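Local coordinates for protein peptidase, M20/M25/M40 family (Staphylococcus aureus, PDB 4EWT) that probably hydrolyses the amide bond of N-acyl amino acids, using an active site that holds two manganese ions, at residues A[296-300]-A[332-337]; A[27-33]-A[79-83]; A[71-75]-A[127-132]. The contacts are given in a common frame with arbitrary orientation. Residues are numbered along the deposited sequence.

Interaction 1 of 3, residues A[296-300]-A[332-337]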
# COMPACT_ATOMS: atom_id res chain seq x y z
N ASP A 296 -12.15 23.12 11.95
CA ASP A 296 -13.44 23.64 11.59
C ASP A 296 -14.32 23.24 12.77
O ASP A 296 -13.79 22.98 13.84
CB ASP A 296 -13.91 22.94 10.32
CG ASP A 296 -15.13 23.55 9.76
OD1 ASP A 296 -15.08 24.75 9.43
OD2 ASP A 296 -16.13 22.82 9.68
N TYR A 297 -15.64 23.16 12.60
CA TYR A 297 -16.58 23.05 13.72
C TYR A 297 -16.05 22.07 14.78
O TYR A 297 -15.51 21.02 14.44
CB TYR A 297 -18.00 22.64 13.27
CG TYR A 297 -18.69 23.57 12.27
CD1 TYR A 297 -18.17 24.83 11.95
CD2 TYR A 297 -19.88 23.19 11.66
CE1 TYR A 297 -18.81 25.67 11.04
CE2 TYR A 297 -20.53 24.02 10.74
CZ TYR A 297 -19.99 25.26 10.43
OH TYR A 297 -20.63 26.09 9.52
N PRO A 298 -16.16 22.44 16.07
CA PRO A 298 -15.82 21.45 17.10
C PRO A 298 -16.92 20.39 17.22
O PRO A 298 -18.03 20.59 16.71
CB PRO A 298 -15.75 22.30 18.39
CG PRO A 298 -16.58 23.51 18.11
CD PRO A 298 -16.44 23.77 16.63
N ALA A 299 -16.60 19.26 17.85
CA ALA A 299 -17.62 18.27 18.21
C ALA A 299 -18.67 18.89 19.14
O ALA A 299 -18.36 19.74 19.97
CB ALA A 299 -16.98 17.08 18.88
N LEU A 300 -19.92 18.46 18.98
CA LEU A 300 -21.00 19.03 19.77
C LEU A 300 -21.10 18.28 21.09
O LEU A 300 -21.39 17.08 21.11
CB LEU A 300 -22.32 18.95 19.02
CG LEU A 300 -23.39 19.98 19.36
CD1 LEU A 300 -24.50 19.82 18.33
CD2 LEU A 300 -23.93 19.82 20.76
N SER A 332 -21.69 17.32 11.22
CA SER A 332 -21.20 18.35 12.12
C SER A 332 -22.26 19.44 12.16
O SER A 332 -23.13 19.52 11.28
CB SER A 332 -19.83 18.88 11.68
OG SER A 332 -19.99 20.07 10.92
N GLU A 333 -22.22 20.26 13.21
CA GLU A 333 -23.27 21.20 13.51
C GLU A 333 -22.62 22.37 14.22
O GLU A 333 -21.87 22.17 15.18
CB GLU A 333 -24.32 20.49 14.39
CG GLU A 333 -25.30 21.38 15.11
CD GLU A 333 -26.17 22.20 14.19
OE1 GLU A 333 -26.83 21.59 13.32
OE2 GLU A 333 -26.17 23.44 14.33
N ASP A 334 -22.88 23.60 13.76
CA ASP A 334 -22.22 24.75 14.39
C ASP A 334 -22.82 25.20 15.72
O ASP A 334 -22.25 26.05 16.40
CB ASP A 334 -21.92 25.89 13.39
CG ASP A 334 -22.96 26.99 13.39
OD1 ASP A 334 -24.09 26.79 13.90
OD2 ASP A 334 -22.63 28.08 12.85
N PHE A 335 -23.94 24.59 16.11
CA PHE A 335 -24.44 24.70 17.48
C PHE A 335 -23.33 24.35 18.47
O PHE A 335 -23.34 24.81 19.61
CB PHE A 335 -25.64 23.78 17.71
CG PHE A 335 -26.29 23.94 19.05
CD1 PHE A 335 -27.33 24.85 19.23
CD2 PHE A 335 -25.88 23.17 20.15
CE1 PHE A 335 -27.94 25.02 20.46
CE2 PHE A 335 -26.47 23.32 21.38
CZ PHE A 335 -27.52 24.26 21.55
N ALA A 336 -22.37 23.54 18.01
CA ALA A 336 -21.25 23.10 18.85
C ALA A 336 -20.46 24.27 19.43
O ALA A 336 -19.86 24.14 20.50
CB ALA A 336 -20.35 22.18 18.08
N TYR A 337 -20.43 25.39 18.71
CA TYR A 337 -19.82 26.62 19.20
C TYR A 337 -20.53 27.20 20.42
O TYR A 337 -19.86 27.63 21.35
CB TYR A 337 -19.75 27.68 18.09
CG TYR A 337 -18.63 27.45 17.09
CD1 TYR A 337 -17.30 27.48 17.48
CD2 TYR A 337 -18.92 27.24 15.74
CE1 TYR A 337 -16.27 27.27 16.55
CE2 TYR A 337 -17.92 27.05 14.81
CZ TYR A 337 -16.60 27.06 15.22
OH TYR A 337 -15.62 26.86 14.29
O HOH W 1 -13.13 25.92 14.97
O HOH W 2 -20.53 19.55 15.54
O HOH W 3 -19.41 21.66 21.69
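The Tyr297 ring carries Asp334 CB over one face, in a CH-pi contact 3.6 Å from CB to the ring centroid, while Tyr297 CD1 lies 3.6 Å from Tyr337 CE2. Tyr337 offers a face to Pro298, whose CD sits 3.7 Å from that ring's centroid. Leu300 completes the row: its CB is 3.9 Å from Ala336 CB and its CD2 3.9 Å from Phe335 CD2, at the ring edge. Polar links between the segments pass through water. Water 3 donates to Ala299 O and Ala336 O, each at 2.8 Å, and water 2, 2.9 Å from Pro298 O, accepts from Glu333 N (3.0 Å). Glu333 OE2 accepts from Phe335 N at 3.1 Å, capping the turn into the helix, and forms a salt bridge with Arg76, which also pairs with Asp334. This is consistent with the domain junction of M20 peptidases: chain leaving the lid's sheet packs on the start of a catalytic-domain helix, with the Glu333 side chain about 4 Å from a bound manganese ion.

Interaction 2 of 3, residues A[27-33]-A[79-83]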
# COMPACT_ATOMS: atom_id res chain seq x y z
N PRO A 27 -35.97 29.89 0.04
CA PRO A 27 -34.72 29.61 0.75
C PRO A 27 -33.57 30.48 0.25
O PRO A 27 -33.54 30.86 -0.93
CB PRO A 27 -34.46 28.14 0.41
CG PRO A 27 -35.03 27.98 -0.96
CD PRO A 27 -36.25 28.89 -1.01
N GLU A 28 -32.65 30.80 1.14
CA GLU A 28 -31.46 31.55 0.77
C GLU A 28 -30.20 30.91 1.32
O GLU A 28 -30.20 30.35 2.41
CB GLU A 28 -31.54 32.99 1.25
CG GLU A 28 -32.49 33.85 0.44
CD GLU A 28 -32.84 35.13 1.16
OE1 GLU A 28 -32.99 35.09 2.40
OE2 GLU A 28 -32.97 36.16 0.48
N LEU A 29 -29.13 31.02 0.54
CA LEU A 29 -27.82 30.46 0.88
C LEU A 29 -27.19 31.12 2.11
O LEU A 29 -27.52 32.26 2.45
CB LEU A 29 -26.88 30.62 -0.32
CG LEU A 29 -26.65 29.46 -1.29
CD1 LEU A 29 -27.65 28.34 -1.16
CD2 LEU A 29 -26.61 30.00 -2.72
N SER A 30 -26.28 30.39 2.75
CA SER A 30 -25.49 30.89 3.87
C SER A 30 -24.74 32.17 3.47
O SER A 30 -24.12 32.22 2.41
CB SER A 30 -24.48 29.84 4.34
OG SER A 30 -25.11 28.59 4.58
N PHE A 31 -24.82 33.18 4.33
CA PHE A 31 -24.21 34.50 4.11
C PHE A 31 -24.91 35.36 3.03
O PHE A 31 -24.41 36.42 2.65
CB PHE A 31 -22.70 34.40 3.83
CG PHE A 31 -21.93 33.69 4.92
CD1 PHE A 31 -21.67 34.32 6.14
CD2 PHE A 31 -21.45 32.40 4.72
CE1 PHE A 31 -20.95 33.67 7.15
CE2 PHE A 31 -20.73 31.75 5.72
CZ PHE A 31 -20.48 32.38 6.93
N HIS A 32 -26.07 34.89 2.56
CA HIS A 32 -26.88 35.64 1.59
C HIS A 32 -28.38 35.58 1.93
O HIS A 32 -29.23 35.67 1.05
CB HIS A 32 -26.64 35.13 0.17
CG HIS A 32 -25.20 35.13 -0.25
ND1 HIS A 32 -24.59 36.24 -0.80
CD2 HIS A 32 -24.25 34.17 -0.18
CE1 HIS A 32 -23.32 35.96 -1.06
NE2 HIS A 32 -23.09 34.71 -0.69
N GLU A 33 -28.68 35.45 3.22
CA GLU A 33 -30.05 35.27 3.67
C GLU A 33 -30.59 36.66 4.07
O GLU A 33 -30.85 36.95 5.24
CB GLU A 33 -30.13 34.21 4.80
CG GLU A 33 -29.18 34.41 5.97
CD GLU A 33 -27.77 33.92 5.70
OE1 GLU A 33 -27.52 32.70 5.77
OE2 GLU A 33 -26.89 34.78 5.47
N PHE A 79 -31.54 29.35 10.11
CA PHE A 79 -32.42 29.67 8.98
C PHE A 79 -31.81 29.71 7.57
O PHE A 79 -32.51 30.07 6.61
CB PHE A 79 -33.25 30.93 9.24
CG PHE A 79 -32.45 32.20 9.40
CD1 PHE A 79 -32.09 32.96 8.29
CD2 PHE A 79 -32.11 32.67 10.67
CE1 PHE A 79 -31.38 34.16 8.44
CE2 PHE A 79 -31.41 33.87 10.83
CZ PHE A 79 -31.04 34.62 9.71
N ASP A 80 -30.54 29.34 7.44
CA ASP A 80 -29.90 29.27 6.12
C ASP A 80 -30.28 27.99 5.38
O ASP A 80 -30.57 26.96 6.01
CB ASP A 80 -28.37 29.42 6.21
CG ASP A 80 -27.71 28.35 7.07
OD1 ASP A 80 -28.33 27.86 8.06
OD2 ASP A 80 -26.55 28.00 6.78
N ALA A 81 -30.28 28.07 4.06
CA ALA A 81 -30.56 26.92 3.20
C ALA A 81 -29.29 26.43 2.51
O ALA A 81 -28.20 26.91 2.82
CB ALA A 81 -31.63 27.27 2.19
N LEU A 82 -29.43 25.49 1.57
CA LEU A 82 -28.28 24.83 0.92
C LEU A 82 -28.31 24.96 -0.62
O LEU A 82 -29.38 25.15 -1.20
CB LEU A 82 -28.26 23.35 1.30
CG LEU A 82 -27.86 22.99 2.73
CD1 LEU A 82 -28.53 21.69 3.14
CD2 LEU A 82 -26.35 22.90 2.86
N PRO A 83 -27.13 24.85 -1.28
CA PRO A 83 -27.05 24.88 -2.75
C PRO A 83 -27.49 23.55 -3.39
O PRO A 83 -26.65 22.80 -3.91
CB PRO A 83 -25.56 25.15 -3.02
CG PRO A 83 -24.86 24.54 -1.84
CD PRO A 83 -25.78 24.79 -0.66
O HOH W 4 -33.19 30.87 4.05
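When two irregular loops meet, hydrogen bonds must be built group by group, and several are here. The backbone link is Ala81 N to Glu28 O, 2.8 Å and nearly straight at 159°. Beside it the Ser30 hydroxyl OG donates to Asp80 OD2 at 2.7 Å, an acceptor that also receives the backbone N of Glu139. Water 4 fills the next gap, accepting from Glu28 N (3.0 Å) and lying 2.8 Å from Phe79 O, one of several acceptors in reach. Within 27-33 a type II turn is closed by His32 N to Leu29 O, 3.0 Å. The Glu28 carboxylate turns to the following helix instead, where it accepts from Glu35 N and bonds Thr36. Glu33, at the N-cap position of that helix, accepts from Ala137 N through OE1 and lays its CG 3.3 Å from Phe79 CE1. Apolar contacts flank these bonds: Pro27 CB to Ala81 CB at 3.5 Å, and Leu29 CD1 to Pro83 CD at 4.0 Å. The Asp-Ala-Leu-Pro sequence at 80-83 is familiar from M20 amidohydrolases. Asp80 O makes a weak hydrogen bond with His105 ND1, and His105 and Glu139 are both ligands of the dinuclear manganese site.

Interaction 3 of 3, residues A[71-75]-A[127-132]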
# COMPACT_ATOMS: atom_id res chain seq x y z
N LYS A 71 -32.84 33.72 35.75
CA LYS A 71 -31.97 33.09 34.77
C LYS A 71 -32.20 33.55 33.36
O LYS A 71 -33.21 34.16 33.07
CB LYS A 71 -32.25 31.61 34.81
CG LYS A 71 -31.75 30.96 36.01
CD LYS A 71 -32.51 29.75 36.35
CE LYS A 71 -31.72 28.91 37.33
NZ LYS A 71 -32.20 27.51 37.33
N THR A 72 -31.29 33.23 32.46
CA THR A 72 -31.49 33.51 31.06
C THR A 72 -31.21 32.26 30.25
O THR A 72 -30.10 31.71 30.29
CB THR A 72 -30.58 34.66 30.58
OG1 THR A 72 -30.83 35.83 31.37
CG2 THR A 72 -30.84 34.97 29.11
N LEU A 73 -32.24 31.80 29.54
CA LEU A 73 -32.14 30.62 28.71
C LEU A 73 -32.21 31.04 27.26
O LEU A 73 -33.16 31.73 26.85
CB LEU A 73 -33.28 29.65 29.02
CG LEU A 73 -33.40 28.43 28.12
CD1 LEU A 73 -32.18 27.51 28.26
CD2 LEU A 73 -34.68 27.67 28.41
N ALA A 74 -31.21 30.63 26.49
CA ALA A 74 -31.23 30.87 25.06
C ALA A 74 -31.78 29.66 24.34
O ALA A 74 -31.45 28.51 24.68
CB ALA A 74 -29.84 31.23 24.56
N ILE A 75 -32.63 29.91 23.36
CA ILE A 75 -33.16 28.85 22.50
C ILE A 75 -32.83 29.19 21.05
O ILE A 75 -32.99 30.33 20.62
CB ILE A 75 -34.67 28.59 22.75
CG1 ILE A 75 -35.48 29.88 22.57
CG2 ILE A 75 -34.88 28.04 24.17
CD1 ILE A 75 -36.98 29.68 22.73
N THR A 127 -39.84 33.82 35.08
CA THR A 127 -38.95 34.89 35.52
C THR A 127 -37.69 34.89 34.66
O THR A 127 -37.43 33.94 33.92
CB THR A 127 -38.55 34.72 36.99
OG1 THR A 127 -37.82 33.50 37.15
CG2 THR A 127 -39.79 34.70 37.90
N GLY A 128 -36.90 35.95 34.78
CA GLY A 128 -35.70 36.10 33.96
C GLY A 128 -36.04 36.36 32.51
O GLY A 128 -37.01 37.06 32.21
N LYS A 129 -35.26 35.77 31.61
CA LYS A 129 -35.37 36.06 30.19
C LYS A 129 -35.24 34.82 29.32
O LYS A 129 -34.52 33.87 29.66
CB LYS A 129 -34.28 37.04 29.75
CG LYS A 129 -34.31 38.43 30.38
CD LYS A 129 -33.08 39.20 29.93
CE LYS A 129 -32.71 40.29 30.92
NZ LYS A 129 -31.26 40.61 30.79
N VAL A 130 -35.92 34.86 28.18
CA VAL A 130 -35.64 33.96 27.08
C VAL A 130 -34.89 34.77 26.04
O VAL A 130 -35.28 35.89 25.71
CB VAL A 130 -36.93 33.41 26.44
CG1 VAL A 130 -36.58 32.40 25.35
CG2 VAL A 130 -37.83 32.78 27.47
N VAL A 131 -33.79 34.21 25.55
CA VAL A 131 -33.09 34.77 24.41
C VAL A 131 -33.31 33.82 23.23
O VAL A 131 -32.76 32.73 23.19
CB VAL A 131 -31.57 34.95 24.69
CG1 VAL A 131 -30.82 35.39 23.44
CG2 VAL A 131 -31.36 35.98 25.80
N VAL A 132 -34.14 34.23 22.28
CA VAL A 132 -34.33 33.46 21.08
C VAL A 132 -33.25 33.86 20.08
O VAL A 132 -33.07 35.05 19.80
CB VAL A 132 -35.72 33.70 20.48
CG1 VAL A 132 -35.91 32.88 19.22
CG2 VAL A 132 -36.79 33.37 21.51
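Two parallel strands, 72-75 and 129-132, stand side by side in the mixed central sheet as the ends of a beta-alpha-beta crossover through helix 105-120. Their backbones alternate donors and acceptors: Lys129 N to Lys71 O (3.0 Å), Leu73 N to Lys129 O (3.1 Å), Val131 N to Leu73 O (2.9 Å) and Ile75 N to Val131 O (2.8 Å). Within this register, the rotamers tune which side chains touch. On the face of Leu73 and Ile75, Ile75 takes p at chi1 with t at chi2, which sets its CD1 3.8 Å from Val130 CG1 and its CG1 3.9 Å from Val132 CG2, so that it bridges both valines. Leu73, with t then p, stays farther off and packs on Val384 and Tyr387. On the other face, Thr72 in m meets Val131 in t, CG2 of Thr72 lying 3.5 Å from CG2 of Val131. The lysines stretch away: Lys71 makes a cation-pi contact with Tyr387, and Lys129 lies along strand 60-65. Gly128 has a positive phi of 70°, which favours glycine, and an ideal CB there would fall only 2.0 Å from Lys71 O.

From the N terminus, the loop 27-33 follows helix 13-25, and the chain passes through helix 34-43 and strands 50-52, 60-65 and 72-78 before 79-83 closes interaction 2. Interaction 3 opens at 71-75 before that closure and is completed at 127-132, after helix 105-120, so the two cross. Strand 72-78 thus runs from the contact with 127-132 to the metal-site loop at its C-terminal end; the centres of interactions 2 and 3 are about 27 Å apart. Interaction 1 comes later, in series, closing a 31-residue loop that holds the end of strand 300-302, helix 304-316 and strand 322-325, probably where the lid joins the catalytic domain, its centre about 18 Å from that of interaction 2.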